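Local coordinates for protein type II secretion chaperone CpaB (Acinetobacter nosocomialis M2, PDB 6O38) that acts as a type II secretion chaperone, forming a complex with its substrate, the secreted metalloprotease CpaA, at residues N96-I101 against R117-D122. Sequence-based numbering, arbitrary orientation.
Sequences NRTGKI and RFDQGD
Lys100 and Arg117 form the antiparallel hydrogen-bonded pair that ties strand 95-106 to strand 111-118: Lys100 N donates to Arg117 O at 3.0 Å, and Arg117 N returns a bond to Lys100 O at 3.2 Å. Gly99 and Phe118 follow as a non-hydrogen-bonded pair. Beyond these paired residues a single weak hydrogen bond runs from Asp119 N to Thr98 O, straight (166°) but long at 3.3 Å, as the second chain leaves its strand.

Side-chain polar contacts gather on Asp119. Thr98 OG1 lies between its own backbone N and carbonyl carbon (chi1 58°) and donates to Asp119 OD2 at 2.6 Å, meeting the anti lone pair, the one turned from the other carboxylate oxygen. The Lys100 and Asp119 side chains cross at about a right angle, with Lys100 CG 3.3 Å from Asp119 OD1. The lysine nitrogen itself stops short: NZ is 4.8 Å from Asp119 OD1.

The other face of the hairpin carries Phe118. The Arg97 and Phe118 side chains cross at about a right angle, Arg97 CG lying 3.7 Å from Phe118 CD1, while Thr98 O sits at the ring edge, in its plane. Any cation-pi attraction is weak, since Arg97 CZ is 5.4 Å from the Phe118 ring centroid; guanidinium and ring, their planes 51° apart, are not stacked flat. The guanidinium has its stronger partner in Glu146, by a salt bridge through NH2, and Phe118 also meets the ring of Phe128.

The contact lies at the end of the hairpin away from its turn, and further on Asp122 OD1 hydrogen-bonds Ser282 of the CpaA chain. Where backbone pairing gives out, a side-chain bond takes over: the Thr98 hydroxyl probably helps hold Asp119 OD2 beside strand 95-106, while the Lys100 charge may influence Asp119 only at long range.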
loop_
_atom_site.group_PDB
_atom_site.type_symbol
_atom_site.label_atom_id
_atom_site.label_comp_id
_atom_site.label_asym_id
_atom_site.label_seq_id
_atom_site.Cartn_x
_atom_site.Cartn_y
_atom_site.Cartn_z
ATOM N N ASN G 96 2.128 -11.741 -5.582
ATOM C CA ASN G 96 3.045 -12.882 -5.518
ATOM C C ASN G 96 4.459 -12.304 -5.439
ATOM O O ASN G 96 5.072 -11.991 -6.461
ATOM C CB ASN G 96 2.873 -13.799 -6.720
ATOM C CG ASN G 96 3.789 -15.002 -6.671
ATOM O OD1 ASN G 96 4.115 -15.506 -5.597
ATOM N ND2 ASN G 96 4.215 -15.466 -7.837
ATOM N N ARG G 97 4.965 -12.170 -4.214
ATOM C CA ARG G 97 6.233 -11.488 -3.997
ATOM C C ARG G 97 6.842 -11.968 -2.689
ATOM O O ARG G 97 6.178 -12.598 -1.862
ATOM C CB ARG G 97 6.045 -9.968 -3.986
ATOM C CG ARG G 97 5.179 -9.459 -2.845
ATOM C CD ARG G 97 4.339 -8.277 -3.290
ATOM N NE ARG G 97 5.145 -7.258 -3.954
ATOM C CZ ARG G 97 4.642 -6.266 -4.680
ATOM N NH1 ARG G 97 3.330 -6.160 -4.844
ATOM N NH2 ARG G 97 5.449 -5.382 -5.250
ATOM N N THR G 98 8.121 -11.655 -2.513
ATOM C CA THR G 98 8.879 -12.018 -1.326
ATOM C C THR G 98 9.274 -10.766 -0.551
ATOM O O THR G 98 9.178 -9.638 -1.042
ATOM C CB THR G 98 10.127 -12.828 -1.698
ATOM O OG1 THR G 98 10.940 -12.070 -2.603
ATOM C CG2 THR G 98 9.735 -14.140 -2.355
ATOM N N GLY G 99 9.730 -10.985 0.680
ATOM C CA GLY G 99 10.159 -9.900 1.542
ATOM C C GLY G 99 11.101 -10.421 2.602
ATOM O O GLY G 99 11.281 -11.629 2.765
ATOM N N LYS G 100 11.707 -9.486 3.330
ATOM C CA LYS G 100 12.696 -9.813 4.346
ATOM C C LYS G 100 12.311 -9.174 5.670
ATOM O O LYS G 100 11.899 -8.011 5.710
ATOM C CB LYS G 100 14.097 -9.348 3.929
ATOM C CG LYS G 100 14.459 -9.718 2.502
ATOM C CD LYS G 100 15.908 -10.148 2.380
ATOM C CE LYS G 100 16.184 -10.719 0.998
ATOM N NZ LYS G 100 17.540 -11.324 0.899
ATOM N N ILE G 101 12.447 -9.942 6.751
ATOM C CA ILE G 101 12.182 -9.418 8.085
ATOM C C ILE G 101 13.227 -8.369 8.428
ATOM O O ILE G 101 14.435 -8.609 8.305
ATOM C CB ILE G 101 12.175 -10.554 9.120
ATOM C CG1 ILE G 101 11.145 -11.621 8.743
ATOM C CG2 ILE G 101 11.892 -10.006 10.510
ATOM C CD1 ILE G 101 9.714 -11.139 8.801
ATOM N N ARG G 117 10.090 -5.544 4.782
ATOM C CA ARG G 117 9.941 -4.797 3.542
ATOM C C ARG G 117 10.076 -5.731 2.348
ATOM O O ARG G 117 10.750 -6.764 2.415
ATOM C CB ARG G 117 10.965 -3.660 3.435
ATOM C CG ARG G 117 10.854 -2.623 4.536
ATOM C CD ARG G 117 11.484 -1.308 4.109
ATOM N NE ARG G 117 11.206 -0.233 5.057
ATOM C CZ ARG G 117 10.166 0.590 4.960
ATOM N NH1 ARG G 117 9.310 0.461 3.955
ATOM N NH2 ARG G 117 9.981 1.543 5.863
ATOM N N PHE G 118 9.431 -5.352 1.248
ATOM C CA PHE G 118 9.418 -6.175 0.048
ATOM C C PHE G 118 10.666 -5.930 -0.791
ATOM O O PHE G 118 11.242 -4.839 -0.785
ATOM C CB PHE G 118 8.156 -5.898 -0.768
ATOM C CG PHE G 118 6.889 -6.288 -0.064
ATOM C CD1 PHE G 118 6.526 -7.619 0.040
ATOM C CD2 PHE G 118 6.067 -5.327 0.503
ATOM C CE1 PHE G 118 5.365 -7.987 0.692
ATOM C CE2 PHE G 118 4.903 -5.689 1.157
ATOM C CZ PHE G 118 4.553 -7.022 1.251
ATOM N N ASP G 119 11.085 -6.974 -1.514
ATOM C CA ASP G 119 12.328 -6.912 -2.276
ATOM C C ASP G 119 12.230 -6.046 -3.528
ATOM O O ASP G 119 13.215 -5.395 -3.892
ATOM C CB ASP G 119 12.775 -8.323 -2.660
ATOM C CG ASP G 119 12.989 -9.213 -1.457
ATOM O OD1 ASP G 119 13.738 -8.809 -0.543
ATOM O OD2 ASP G 119 12.406 -10.316 -1.428
ATOM N N GLN G 120 11.082 -6.021 -4.207
ATOM C CA GLN G 120 10.976 -5.287 -5.465
ATOM C C GLN G 120 9.885 -4.222 -5.488
ATOM O O GLN G 120 9.538 -3.742 -6.576
ATOM C CB GLN G 120 10.748 -6.253 -6.635
ATOM C CG GLN G 120 11.915 -7.184 -6.928
ATOM C CD GLN G 120 13.185 -6.443 -7.308
ATOM O OE1 GLN G 120 13.145 -5.407 -7.971
ATOM N NE2 GLN G 120 14.326 -6.976 -6.881
ATOM N N GLY G 121 9.350 -3.819 -4.343
ATOM C CA GLY G 121 8.375 -2.746 -4.300
ATOM C C GLY G 121 9.021 -1.377 -4.329
ATOM O O GLY G 121 10.103 -1.184 -4.896
ATOM N N ASP G 122 8.347 -0.406 -3.711
ATOM C CA ASP G 122 8.932 0.908 -3.479
ATOM C C ASP G 122 9.559 0.910 -2.094
ATOM O O ASP G 122 8.830 0.787 -1.097
ATOM C CB ASP G 122 7.886 2.006 -3.600
ATOM C CG ASP G 122 8.505 3.376 -3.826
ATOM O OD1 ASP G 122 9.521 3.690 -3.169
ATOM O OD2 ASP G 122 7.985 4.133 -4.673
#